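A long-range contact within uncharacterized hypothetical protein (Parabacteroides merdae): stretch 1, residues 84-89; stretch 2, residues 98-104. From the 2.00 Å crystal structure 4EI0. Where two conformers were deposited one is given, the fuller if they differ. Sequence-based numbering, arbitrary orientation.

Stretch 1 84-89: VKVCSD
Stretch 2, residues 98-104: VIDFTVD

The two stretches run antiparallel and meet at a single backbone bridge, C87 with F101, CA to CA 4.2 Å. V84 begins extended (phi/psi -130/125). V86 turns at -104/-7, and C87 to D89 are extended again. V98 to F101 are extended; T102 turns at -113/1, and V103 returns to -122/141.

Two hydrogen bonds flank the bridge: T102 N to V86 O, 2.9 Å, and S88 N to D100 O, 3.0 Å. The T102 turn also brings V103 N to 3.2 Å from V86 O, a weak bond.

C87 (chi1 m) is one of two bumps of nearly equal weight, with V86. Its SG sits over one face of the F101 ring, 3.9 Å from the centroid and 13° off the normal. F101 is m, with chi2 83°. I99 (t, t) closes the hollow from the other end: its CD1 lies 3.4 Å from C87 CB, and its CG1 is 3.2 Å from S88 O.

V86 (m) packs against both F101 and V103. Its CG2 is 3.9 Å from F101 CE2, and its CB is 4.0 Å from V103 CB. V103 (t) points toward stretch 1.

S88 (p) packs OG 3.8 Å from T102 CG2; T102 is also p. A water links S88 OG (2.8 Å), D89 O (2.8 Å) and D100 N (2.9 Å), filling the gap where the backbones separate.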

# COMPACT_ATOMS: atom_id res chain seq x y z
N VAL B 84 -3.78 1.86 -6.84
CA VAL B 84 -3.62 3.31 -6.81
C VAL B 84 -3.06 3.68 -8.17
O VAL B 84 -2.01 3.16 -8.62
CB VAL B 84 -2.67 3.78 -5.68
CG1 VAL B 84 -2.50 5.32 -5.74
CG2 VAL B 84 -3.17 3.30 -4.34
N LYS B 85 -3.72 4.57 -8.87
CA LYS B 85 -3.35 4.86 -10.30
C LYS B 85 -2.21 5.86 -10.33
O LYS B 85 -2.41 7.06 -10.34
CB LYS B 85 -4.56 5.36 -11.12
CG LYS B 85 -4.30 5.60 -12.62
CD LYS B 85 -5.41 5.10 -13.54
CE LYS B 85 -5.29 5.65 -14.97
NZ LYS B 85 -6.57 6.12 -15.58
N VAL B 86 -0.99 5.34 -10.37
CA VAL B 86 0.20 6.16 -10.19
C VAL B 86 0.93 6.45 -11.49
O VAL B 86 1.86 7.24 -11.52
CB VAL B 86 1.18 5.51 -9.19
CG1 VAL B 86 0.59 5.46 -7.76
CG2 VAL B 86 1.58 4.14 -9.67
N CYS B 87 0.50 5.82 -12.56
CA CYS B 87 1.13 5.97 -13.87
C CYS B 87 0.19 6.42 -14.93
O CYS B 87 -1.05 6.26 -14.83
CB CYS B 87 1.71 4.64 -14.34
SG CYS B 87 3.02 3.91 -13.38
N SER B 88 0.76 6.97 -15.99
CA SER B 88 -0.03 7.20 -17.21
C SER B 88 -0.06 5.87 -17.99
O SER B 88 0.59 4.92 -17.59
CB SER B 88 0.57 8.32 -18.03
OG SER B 88 1.98 8.17 -18.08
N ASP B 89 -0.80 5.79 -19.08
CA ASP B 89 -0.91 4.51 -19.80
C ASP B 89 0.45 4.07 -20.34
O ASP B 89 1.27 4.89 -20.73
CB ASP B 89 -1.91 4.57 -20.95
CG ASP B 89 -3.36 4.86 -20.46
OD1 ASP B 89 -3.70 4.42 -19.36
OD2 ASP B 89 -4.14 5.50 -21.20
N VAL B 98 6.97 0.68 -22.06
CA VAL B 98 7.42 1.70 -21.11
C VAL B 98 6.21 2.31 -20.46
O VAL B 98 5.13 2.44 -21.08
CB VAL B 98 8.27 2.77 -21.80
CG1 VAL B 98 7.42 3.59 -22.77
CG2 VAL B 98 8.99 3.63 -20.77
N ILE B 99 6.36 2.67 -19.20
CA ILE B 99 5.30 3.36 -18.48
C ILE B 99 5.95 4.43 -17.57
O ILE B 99 7.00 4.17 -16.97
CB ILE B 99 4.44 2.38 -17.67
CG1 ILE B 99 3.17 3.09 -17.20
CG2 ILE B 99 5.28 1.82 -16.53
CD1 ILE B 99 2.11 2.16 -16.64
N ASP B 100 5.32 5.59 -17.49
CA ASP B 100 5.82 6.74 -16.70
C ASP B 100 5.01 6.92 -15.46
O ASP B 100 3.77 6.89 -15.53
CB ASP B 100 5.69 8.04 -17.48
CG ASP B 100 6.73 8.19 -18.57
OD1 ASP B 100 7.83 7.67 -18.40
OD2 ASP B 100 6.45 8.83 -19.59
N PHE B 101 5.68 7.19 -14.34
CA PHE B 101 4.94 7.54 -13.14
C PHE B 101 4.50 9.01 -13.24
O PHE B 101 5.28 9.85 -13.61
CB PHE B 101 5.80 7.32 -11.91
CG PHE B 101 6.00 5.89 -11.56
CD1 PHE B 101 6.96 5.15 -12.18
CD2 PHE B 101 5.25 5.30 -10.56
CE1 PHE B 101 7.15 3.84 -11.87
CE2 PHE B 101 5.40 3.98 -10.26
CZ PHE B 101 6.36 3.25 -10.89
N THR B 102 3.26 9.31 -12.93
CA THR B 102 2.78 10.69 -12.87
C THR B 102 2.45 11.06 -11.43
O THR B 102 2.01 12.14 -11.19
CB THR B 102 1.54 10.88 -13.77
OG1 THR B 102 0.61 9.83 -13.47
CG2 THR B 102 1.96 10.78 -15.28
N VAL B 103 2.65 10.15 -10.47
CA VAL B 103 2.34 10.40 -9.04
C VAL B 103 3.62 10.19 -8.28
O VAL B 103 4.40 9.23 -8.57
CB VAL B 103 1.19 9.50 -8.53
CG1 VAL B 103 1.01 9.59 -6.99
CG2 VAL B 103 -0.15 9.85 -9.23
N ASP B 104 3.88 11.04 -7.28
CA ASP B 104 5.09 10.86 -6.48
C ASP B 104 4.90 9.62 -5.59
O ASP B 104 3.97 9.57 -4.73
CB ASP B 104 5.37 12.03 -5.53
CG ASP B 104 5.89 13.26 -6.23
OD1 ASP B 104 6.11 13.22 -7.47
OD2 ASP B 104 6.09 14.28 -5.52
O HOH W 1 3.34 6.23 -19.51